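Long-range contact in cell wall surface anchor family protein (Streptococcus agalactiae serogroup V, PDB 3PF2), which forms, as the major pilin, the backbone of a cell-surface pilus, the present chain being a C-terminal fragment with Ig-like domains: residues K8-G17 / K114-N125. Numbering follows the deposited sequence.
With CA (calcium ion), chain B.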
ATOM      1  N   LYS A   8       2.948  14.106  20.016  1.00 12.94           N
ATOM      2  CA  LYS A   8       2.589  12.689  19.921  1.00 12.38           C
ATOM      3  C   LYS A   8       2.405  12.435  18.436  1.00 11.64           C
ATOM      4  O   LYS A   8       1.915  13.305  17.707  1.00 12.12           O
ATOM      5  CB  LYS A   8       1.275  12.432  20.648  1.00 12.33           C
ATOM      6  CG  LYS A   8       1.388  12.342  22.164  1.00 15.34           C
ATOM      7  CD  LYS A   8       1.499  13.725  22.773  1.00 17.80           C
ATOM      8  CE  LYS A   8       1.661  13.651  24.258  1.00 19.36           C
ATOM      9  NZ  LYS A   8       2.216  14.954  24.717  1.00 17.22           N
ATOM     10  N   THR A   9       2.774  11.243  17.989  1.00 11.06           N
ATOM     11  CA  THR A   9       2.732  10.927  16.562  1.00 10.49           C
ATOM     12  C   THR A   9       1.936   9.659  16.296  1.00 10.72           C
ATOM     13  O   THR A   9       1.806   8.808  17.158  1.00 11.44           O
ATOM     14  CB  THR A   9       4.155  10.782  15.966  1.00 10.86           C
ATOM     15  OG1 THR A   9       4.964   9.961  16.825  1.00 10.03           O
ATOM     16  CG2 THR A   9       4.806  12.163  15.830  1.00  9.76           C
ATOM     17  N   ASP A  10       1.384   9.562  15.092  1.00 10.64           N
ATOM     18  CA  ASP A  10       0.683   8.354  14.656  1.00  9.92           C
ATOM     19  C   ASP A  10       0.762   8.311  13.145  1.00 10.13           C
ATOM     20  O   ASP A  10       1.011   9.333  12.501  1.00 11.03           O
ATOM     21  CB  ASP A  10      -0.788   8.398  15.088  1.00 10.23           C
ATOM     22  CG  ASP A  10      -1.593   7.206  14.579  1.00  8.78           C
ATOM     23  OD1 ASP A  10      -1.076   6.087  14.590  1.00  9.79           O
ATOM     24  OD2 ASP A  10      -2.753   7.378  14.187  1.00 10.53           O
ATOM     25  N   LYS A  11       0.519   7.138  12.566  1.00  9.48           N
ATOM     26  CA  LYS A  11       0.436   7.028  11.112  1.00  9.68           C
ATOM     27  C   LYS A  11      -0.827   6.230  10.777  1.00  9.54           C
ATOM     28  O   LYS A  11      -1.169   5.281  11.480  1.00 10.33           O
ATOM     29  CB  LYS A  11       1.690   6.333  10.558  1.00  9.43           C
ATOM     30  CG  LYS A  11       1.877   6.413   9.028  1.00  9.07           C
ATOM     31  CD  LYS A  11       3.134   5.657   8.589  1.00  8.67           C
ATOM     32  CE  LYS A  11       3.343   5.734   7.069  1.00  9.17           C
ATOM     33  NZ  LYS A  11       4.679   5.203   6.654  1.00  9.62           N
ATOM     34  N   ASP A  12      -1.521   6.649   9.724  1.00 10.20           N
ATOM     35  CA  ASP A  12      -2.693   5.943   9.198  1.00 10.10           C
ATOM     36  C   ASP A  12      -2.451   5.607   7.727  1.00 10.27           C
ATOM     37  O   ASP A  12      -1.461   6.021   7.130  1.00 10.89           O
ATOM     38  CB  ASP A  12      -3.938   6.837   9.265  1.00 10.39           C
ATOM     39  CG  ASP A  12      -4.383   7.144  10.689  1.00 10.51           C
ATOM     40  OD1 ASP A  12      -3.882   6.493  11.649  1.00 11.26           O
ATOM     41  OD2 ASP A  12      -5.223   8.052  10.841  1.00 11.10           O
ATOM     42  N   VAL A  13      -3.367   4.827   7.157  1.00  9.78           N
ATOM     43  CA  VAL A  13      -3.356   4.532   5.739  1.00 10.13           C
ATOM     44  C   VAL A  13      -4.766   4.638   5.192  1.00  9.95           C
ATOM     45  O   VAL A  13      -5.743   4.381   5.915  1.00  9.53           O
ATOM     46  CB  VAL A  13      -2.774   3.134   5.447  1.00 10.26           C
ATOM     47  CG1 VAL A  13      -3.720   2.015   5.943  1.00 11.69           C
ATOM     48  CG2 VAL A  13      -2.410   2.982   3.968  1.00 10.07           C
ATOM     49  N   LYS A  14      -4.838   5.015   3.911  1.00 10.00           N
ATOM     50  CA  LYS A  14      -6.080   5.113   3.110  1.00 10.12           C
ATOM     51  C   LYS A  14      -6.861   6.386   3.400  1.00 10.61           C
ATOM     52  O   LYS A  14      -7.161   7.157   2.478  1.00 10.14           O
ATOM     53  CB  LYS A  14      -6.959   3.835   3.197  1.00 10.13           C
ATOM     54  CG  LYS A  14      -8.143   3.775   2.182  1.00 11.13           C
ATOM     55  CD  LYS A  14      -8.707   2.347   2.099  1.00 12.21           C
ATOM     56  CE  LYS A  14      -9.818   2.260   1.083  1.00 12.35           C
ATOM     57  NZ  LYS A  14     -10.305   0.836   0.948  1.00 12.19           N
ATOM     58  N   LYS A  15      -7.207   6.596   4.668  1.00 10.76           N
ATOM     59  CA  LYS A  15      -7.840   7.823   5.109  1.00 11.19           C
ATOM     60  C   LYS A  15      -7.550   8.002   6.590  1.00 11.11           C
ATOM     61  O   LYS A  15      -7.125   7.061   7.277  1.00 11.19           O
ATOM     62  CB  LYS A  15      -9.358   7.751   4.898  1.00 11.29           C
ATOM     63  CG  LYS A  15     -10.044   6.685   5.770  1.00 11.35           C
ATOM     64  CD  LYS A  15     -11.449   6.363   5.275  1.00 12.96           C
ATOM     65  CE  LYS A  15     -12.188   5.498   6.281  1.00 12.82           C
ATOM     66  NZ  LYS A  15     -13.450   4.947   5.645  1.00 12.93           N
ATOM     67  N   LEU A  16      -7.832   9.199   7.100  1.00 11.08           N
ATOM     68  CA  LEU A  16      -7.679   9.438   8.534  1.00 11.13           C
ATOM     69  C   LEU A  16      -8.563   8.514   9.339  1.00 11.26           C
ATOM     70  O   LEU A  16      -9.780   8.405   9.083  1.00 12.69           O
ATOM     71  CB  LEU A  16      -7.984  10.901   8.891  1.00 10.72           C
ATOM     72  CG  LEU A  16      -6.937  11.899   8.388  1.00 11.03           C
ATOM     73  CD1 LEU A  16      -7.437  13.322   8.642  1.00 13.81           C
ATOM     74  CD2 LEU A  16      -5.604  11.669   9.110  1.00 12.12           C
ATOM     75  N   GLY A  17      -7.940   7.831  10.296  1.00 11.22           N
ATOM     76  CA  GLY A  17      -8.650   6.956  11.216  1.00 11.70           C
ATOM     77  C   GLY A  17      -8.577   5.487  10.836  1.00 11.83           C
ATOM     78  O   GLY A  17      -9.053   4.633  11.598  1.00 12.93           O
ATOM     79  N   LYS A 114      -4.311  16.983  21.560  1.00 17.59           N
ATOM     80  CA  LYS A 114      -3.148  16.838  22.430  1.00 18.19           C
ATOM     81  C   LYS A 114      -2.856  15.430  22.924  1.00 17.73           C
ATOM     82  O   LYS A 114      -1.731  15.147  23.305  1.00 18.76           O
ATOM     83  CB  LYS A 114      -3.193  17.845  23.583  1.00 19.24           C
ATOM     84  CG  LYS A 114      -4.356  17.679  24.512  1.00 21.29           C
ATOM     85  CD  LYS A 114      -4.366  18.811  25.539  1.00 24.95           C
ATOM     86  CE  LYS A 114      -5.393  18.560  26.619  1.00 28.89           C
ATOM     87  NZ  LYS A 114      -5.361  19.637  27.652  1.00 33.24           N
ATOM     88  N   ASN A 115      -3.859  14.560  22.898  1.00 16.87           N
ATOM     89  CA  ASN A 115      -3.763  13.222  23.470  1.00 16.21           C
ATOM     90  C   ASN A 115      -3.418  12.185  22.370  1.00 14.91           C
ATOM     91  O   ASN A 115      -3.925  12.280  21.254  1.00 14.69           O
ATOM     92  CB  ASN A 115      -5.111  12.934  24.166  1.00 17.94           C
ATOM     93  CG  ASN A 115      -5.204  11.557  24.745  1.00 21.03           C
ATOM     94  OD1 ASN A 115      -5.444  10.593  24.022  1.00 24.07           O
ATOM     95  ND2 ASN A 115      -5.069  11.450  26.075  1.00 22.88           N
ATOM     96  N   GLN A 116      -2.545  11.223  22.690  1.00 13.31           N
ATOM     97  CA  GLN A 116      -2.171  10.163  21.745  1.00 11.61           C
ATOM     98  C   GLN A 116      -3.402   9.415  21.222  1.00 11.46           C
ATOM     99  O   GLN A 116      -3.484   9.158  20.026  1.00 10.55           O
ATOM    100  CB  GLN A 116      -1.217   9.157  22.399  1.00 11.66           C
ATOM    101  CG  GLN A 116      -0.866   7.954  21.527  1.00 12.15           C
ATOM    102  CD  GLN A 116       0.172   8.291  20.477  1.00 12.89           C
ATOM    103  OE1 GLN A 116       1.298   8.677  20.810  1.00 12.12           O
ATOM    104  NE2 GLN A 116      -0.194   8.153  19.209  1.00 13.22           N
ATOM    105  N   ASP A 117      -4.329   9.036  22.116  1.00 11.05           N
ATOM    106  CA  ASP A 117      -5.507   8.260  21.681  1.00 11.52           C
ATOM    107  C   ASP A 117      -6.420   9.091  20.770  1.00 11.72           C
ATOM    108  O   ASP A 117      -6.958   8.573  19.794  1.00 11.43           O
ATOM    109  CB  ASP A 117      -6.328   7.725  22.857  1.00 12.05           C
ATOM    110  CG  ASP A 117      -5.551   6.791  23.754  1.00 12.69           C
ATOM    111  OD1 ASP A 117      -4.750   5.975  23.247  1.00 14.44           O
ATOM    112  OD2 ASP A 117      -5.763   6.872  24.989  1.00 15.20           O
ATOM    113  N   ALA A 118      -6.606  10.371  21.110  1.00 11.70           N
ATOM    114  CA  ALA A 118      -7.399  11.284  20.265  1.00 11.76           C
ATOM    115  C   ALA A 118      -6.757  11.390  18.886  1.00 11.48           C
ATOM    116  O   ALA A 118      -7.463  11.381  17.860  1.00 12.44           O
ATOM    117  CB  ALA A 118      -7.537  12.678  20.909  1.00 11.57           C
ATOM    118  N   LEU A 119      -5.429  11.451  18.859  1.00 10.92           N
ATOM    119  CA  LEU A 119      -4.709  11.531  17.588  1.00 10.41           C
ATOM    120  C   LEU A 119      -4.959  10.260  16.776  1.00 10.67           C
ATOM    121  O   LEU A 119      -5.320  10.334  15.585  1.00 10.90           O
ATOM    122  CB  LEU A 119      -3.211  11.791  17.797  1.00 10.69           C
ATOM    123  CG  LEU A 119      -2.444  11.962  16.484  1.00 10.22           C
ATOM    124  CD1 LEU A 119      -2.862  13.243  15.724  1.00 12.89           C
ATOM    125  CD2 LEU A 119      -0.928  11.904  16.702  1.00 10.87           C
ATOM    126  N   ASP A 120      -4.823   9.107  17.443  1.00 10.88           N
ATOM    127  CA  ASP A 120      -4.985   7.793  16.808  1.00 11.11           C
ATOM    128  C   ASP A 120      -6.379   7.639  16.212  1.00 11.86           C
ATOM    129  O   ASP A 120      -6.557   6.949  15.194  1.00 12.75           O
ATOM    130  CB  ASP A 120      -4.799   6.657  17.831  1.00 11.61           C
ATOM    131  CG  ASP A 120      -3.373   6.517  18.324  1.00 13.08           C
ATOM    132  OD1 ASP A 120      -2.451   7.151  17.780  1.00 12.23           O
ATOM    133  OD2 ASP A 120      -3.164   5.731  19.269  1.00 13.95           O
ATOM    134  N   LYS A 121      -7.368   8.248  16.870  1.00 11.54           N
ATOM    135  CA  LYS A 121      -8.777   8.074  16.515  1.00 12.50           C
ATOM    136  C   LYS A 121      -9.276   9.161  15.581  1.00 12.28           C
ATOM    137  O   LYS A 121     -10.430   9.115  15.166  1.00 13.44           O
ATOM    138  CB  LYS A 121      -9.658   8.053  17.768  1.00 12.71           C
ATOM    139  CG  LYS A 121     -10.056   6.662  18.258  1.00 14.18           C
ATOM    140  CD  LYS A 121      -8.870   5.928  18.808  1.00 16.12           C
ATOM    141  CE  LYS A 121      -9.257   4.569  19.382  1.00 17.39           C
ATOM    142  NZ  LYS A 121      -8.090   3.935  20.043  1.00 17.78           N
ATOM    143  N   ALA A 122      -8.428  10.136  15.262  1.00 11.94           N
ATOM    144  CA  ALA A 122      -8.855  11.289  14.449  1.00 11.62           C
ATOM    145  C   ALA A 122      -9.297  10.853  13.051  1.00 11.55           C
ATOM    146  O   ALA A 122      -8.598  10.094  12.383  1.00 11.64           O
ATOM    147  CB  ALA A 122      -7.735  12.329  14.347  1.00 11.78           C
ATOM    148  N   THR A 123     -10.476  11.324  12.632  1.00 12.06           N
ATOM    149  CA  THR A 123     -11.017  10.973  11.313  1.00 12.75           C
ATOM    150  C   THR A 123     -11.164  12.213  10.430  1.00 13.73           C
ATOM    151  O   THR A 123     -11.598  12.135   9.264  1.00 13.79           O
ATOM    152  CB  THR A 123     -12.374  10.249  11.433  1.00 12.15           C
ATOM    153  OG1 THR A 123     -13.303  11.077  12.148  1.00 13.50           O
ATOM    154  CG2 THR A 123     -12.219   8.906  12.157  1.00 13.24           C
ATOM    155  N   ALA A 124     -10.810  13.354  11.010  1.00 14.07           N
ATOM    156  CA  ALA A 124     -10.894  14.647  10.361  1.00 14.30           C
ATOM    157  C   ALA A 124      -9.829  15.530  10.989  1.00 15.30           C
ATOM    158  O   ALA A 124      -9.309  15.224  12.066  1.00 15.56           O
ATOM    159  CB  ALA A 124     -12.292  15.266  10.543  1.00 15.25           C
ATOM    160  N   ASN A 125      -9.508  16.615  10.300  1.00 15.44           N
ATOM    161  CA  ASN A 125      -8.505  17.581  10.769  1.00 15.56           C
ATOM    162  C   ASN A 125      -9.152  18.941  10.532  1.00 16.46           C
ATOM    163  O   ASN A 125      -9.296  19.387   9.397  1.00 16.77           O
ATOM    164  CB  ASN A 125      -7.205  17.405   9.977  1.00 15.15           C
ATOM    165  CG  ASN A 125      -6.046  18.237  10.512  1.00 13.63           C
ATOM    166  OD1 ASN A 125      -6.171  18.940  11.500  1.00 14.08           O
ATOM    167  ND2 ASN A 125      -4.918  18.174   9.823  1.00 15.30           N
TER
HETATM  168 CA    CA B   1      -2.878   5.118  13.113  1.00 11.25          CA
HETATM  169  O   HOH W   1       0.328  16.737  23.775  1.00 25.49           O
HETATM  170  O   HOH W   2       3.783   9.330  19.969  1.00 12.61           O
HETATM  171  O   HOH W   3     -11.614   9.786   7.742  1.00 13.67           O
HETATM  172  O   HOH W   4      -4.722   4.815  14.601  1.00 11.78           O
HETATM  173  O   HOH W   5      -1.765   3.195  13.926  1.00 13.05           O
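The flat amide of Q116 uses both NE2 hydrogens within its own plane. NE2 donates to T9 O at 2.9 Å, nearly straight (176°) and arriving 44° above that carbonyl's plane; its other hydrogen reaches D120 OD1, one turn on in helix 116-121. D120 OD1 stands over one face of the D10 carboxylate, 3.3 Å from D10 CG, the two carboxylate planes being 58° apart. D10 grips the calcium ion through both oxygens, OD1 and OD2 at 2.5 Å each; K11 O, D12 OD1, D19 and two waters complete the site. L119 CD2 presses on the strand backbone at K8 O (3.3 Å) and reaches D10 CB (3.9 Å), while L16 CD1 lies against the backbone of A124. G17 N bonds D12 OD2 at 2.8 Å, folding the loop back on the site. Strand 9-13 edges an antiparallel sheet of a Cna-type, Ig-like pilin domain, and carries both the calcium site and the K11–N152 isopeptide bond. K34 NZ salt-bridges D12 OD2 and hydrogen-bonds D10 OD2 and L119 O; R175 pairs with D120. The close approach of the D10 and D120 carboxylates is therefore probably offset by calcium, K34 and R175, while the Q116–T9 bond and a calcium-bound water donating to D120 O join strand to helix.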